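Local coordinates for protein putative Acetyltransferase from the GNAT family (Novosphingobium aromaticivorans DSM 12444, PDB 3EC4) that probably transfers an acyl group, most likely acetyl from acetyl-coenzyme A, to an acceptor that is not known, as a GNAT-family enzyme, at residues Thr113-Ala116 with Leu117-Pro121. Residues are numbered along the deposited sequence; the frame is centred on the assembly and turned at random.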
ATOM      1  N   THR A 113       9.947  -7.400   9.215  1.00 29.36           N
ATOM      2  CA  THR A 113       9.496  -6.453  10.233  1.00 28.50           C
ATOM      3  C   THR A 113      10.558  -5.437  10.649  1.00 28.19           C
ATOM      4  O   THR A 113      10.266  -4.242  10.750  1.00 31.61           O
ATOM      5  CB  THR A 113       8.935  -7.227  11.416  1.00 28.72           C
ATOM      6  OG1 THR A 113       7.718  -7.845  10.990  1.00 31.81           O
ATOM      7  CG2 THR A 113       8.659  -6.258  12.585  1.00 32.60           C
ATOM      8  N   ALA A 114      11.777  -5.877  10.916  1.00 28.59           N
ATOM      9  CA  ALA A 114      12.860  -4.954  11.264  1.00 30.09           C
ATOM     10  C   ALA A 114      13.063  -3.938  10.144  1.00 32.81           C
ATOM     11  O   ALA A 114      13.176  -2.737  10.396  1.00 31.37           O
ATOM     12  CB  ALA A 114      14.130  -5.665  11.495  1.00 27.38           C
ATOM     13  N   LEU A 115      13.161  -4.440   8.913  1.00 30.19           N
ATOM     14  CA  LEU A 115      13.367  -3.554   7.730  1.00 29.70           C
ATOM     15  C   LEU A 115      12.245  -2.534   7.583  1.00 31.90           C
ATOM     16  O   LEU A 115      12.512  -1.317   7.469  1.00 33.93           O
ATOM     17  CB  LEU A 115      13.527  -4.407   6.461  1.00 31.23           C
ATOM     18  CG  LEU A 115      13.585  -3.708   5.094  1.00 26.00           C
ATOM     19  CD1 LEU A 115      14.758  -2.716   4.957  1.00 25.90           C
ATOM     20  CD2 LEU A 115      13.682  -4.849   4.003  1.00 24.96           C
ATOM     21  N   ALA A 116      10.994  -3.008   7.646  1.00 31.06           N
ATOM     22  CA  ALA A 116       9.864  -2.166   7.499  1.00 31.05           C
ATOM     23  C   ALA A 116       9.789  -1.068   8.574  1.00 37.67           C
ATOM     24  O   ALA A 116       9.534   0.107   8.265  1.00 38.32           O
ATOM     25  CB  ALA A 116       8.588  -2.979   7.505  1.00 32.76           C
ATOM     26  N   LEU A 117      10.011  -1.436   9.828  1.00 38.96           N
ATOM     27  CA  LEU A 117       9.917  -0.464  10.920  1.00 39.75           C
ATOM     28  C   LEU A 117      11.035   0.602  10.854  1.00 39.36           C
ATOM     29  O   LEU A 117      10.823   1.729  11.292  1.00 41.30           O
ATOM     30  CB  LEU A 117       9.876  -1.181  12.280  1.00 41.78           C
ATOM     31  CG  LEU A 117       8.648  -2.100  12.518  1.00 49.40           C
ATOM     32  CD1 LEU A 117       8.710  -2.765  13.911  1.00 48.28           C
ATOM     33  CD2 LEU A 117       7.316  -1.354  12.342  1.00 53.89           C
ATOM     34  N   ALA A 118      12.186   0.255  10.279  1.00 35.55           N
ATOM     35  CA  ALA A 118      13.342   1.128  10.135  1.00 35.89           C
ATOM     36  C   ALA A 118      13.314   2.068   8.897  1.00 38.41           C
ATOM     37  O   ALA A 118      14.092   3.016   8.818  1.00 38.51           O
ATOM     38  CB  ALA A 118      14.581   0.290  10.033  1.00 34.57           C
ATOM     39  N   THR A 119      12.484   1.756   7.914  1.00 37.71           N
ATOM     40  CA  THR A 119      12.525   2.480   6.636  1.00 38.81           C
ATOM     41  C   THR A 119      11.152   3.071   6.420  1.00 40.65           C
ATOM     42  O   THR A 119      10.397   3.213   7.360  1.00 42.12           O
ATOM     43  CB  THR A 119      12.943   1.552   5.475  1.00 37.45           C
ATOM     44  OG1 THR A 119      12.052   0.433   5.419  1.00 32.55           O
ATOM     45  CG2 THR A 119      14.383   1.056   5.688  1.00 31.73           C
ATOM     46  N   GLU A 120      10.811   3.398   5.181  1.00 43.42           N
ATOM     47  CA  GLU A 120       9.516   4.004   4.893  1.00 45.15           C
ATOM     48  C   GLU A 120       8.733   3.162   3.861  1.00 46.51           C
ATOM     49  O   GLU A 120       8.536   3.593   2.719  1.00 46.91           O
ATOM     50  CB  GLU A 120       9.721   5.454   4.414  1.00 44.80           C
ATOM     51  CG  GLU A 120      10.316   6.379   5.489  1.00 44.48           C
ATOM     52  CD  GLU A 120      10.819   7.706   4.934  1.00 47.29           C
ATOM     53  OE1 GLU A 120      10.676   7.964   3.711  1.00 47.64           O
ATOM     54  OE2 GLU A 120      11.398   8.475   5.729  1.00 49.85           O
ATOM     55  N   PRO A 121       8.273   1.957   4.275  1.00 47.76           N
ATOM     56  CA  PRO A 121       7.510   1.046   3.407  1.00 48.62           C
ATOM     57  C   PRO A 121       6.013   1.378   3.355  1.00 47.84           C
ATOM     58  O   PRO A 121       5.234   0.671   2.655  1.00 46.95           O
ATOM     59  CB  PRO A 121       7.675  -0.321   4.114  1.00 47.81           C
ATOM     60  CG  PRO A 121       7.788   0.010   5.546  1.00 49.46           C
ATOM     61  CD  PRO A 121       8.431   1.402   5.638  1.00 49.70           C
TER
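A116 meets P121, and L117 meets T113, where helix 109-118 ends, and together they show how a helix gives way to the loop that follows it: backbone pairing fades and side chains take over part of the work. A nearly straight helical hydrogen bond (164°) runs from L117 N to T113 O, 3.0 Å long. L117 lies alongside T113, the two side chains extending in one direction, with CD1 of L117 3.7 Å from CG2 of T113. Setting CG anti to its carbonyl carbon (chi1 -63°) turns L117 back along the helix, where CG also brushes T113 O. The hydroxyl of T113 is engaged elsewhere, with V109 O and W124 NE1.

One residue on, the pattern loosens. The last regular helical hydrogen bond, from A118 N to A114 O at 3.2 Å, is more bent; A118 N makes a weak second one to L115 O, while T119 N binds A116 O only weakly. T119 leaves helical geometry, and its hydroxyl, placed between backbone N and carbonyl carbon (chi1 56°), folds back so that OG1 donates to L115 O at 2.7 Å, approaching from above the carbonyl plane. Its CG2 meets CD1 of L115 3.9 Å away, and both side chains also touch C164 of strand 157-165. A valine here would probably leave L115 O without its short hydroxyl bond, and the helix end less firmly tied to the loop.

Past the turn, P121 brings its ring back against A116: CG packs 3.7 Å from A116 CB, and CD lies 3.1 Å from A116 O. M146 and W124 also touch A116. As the regular amide bonds run out, then, L115 O gains a hydroxyl, while A116 O has the weak T119 N bond and the proline carbons beside it.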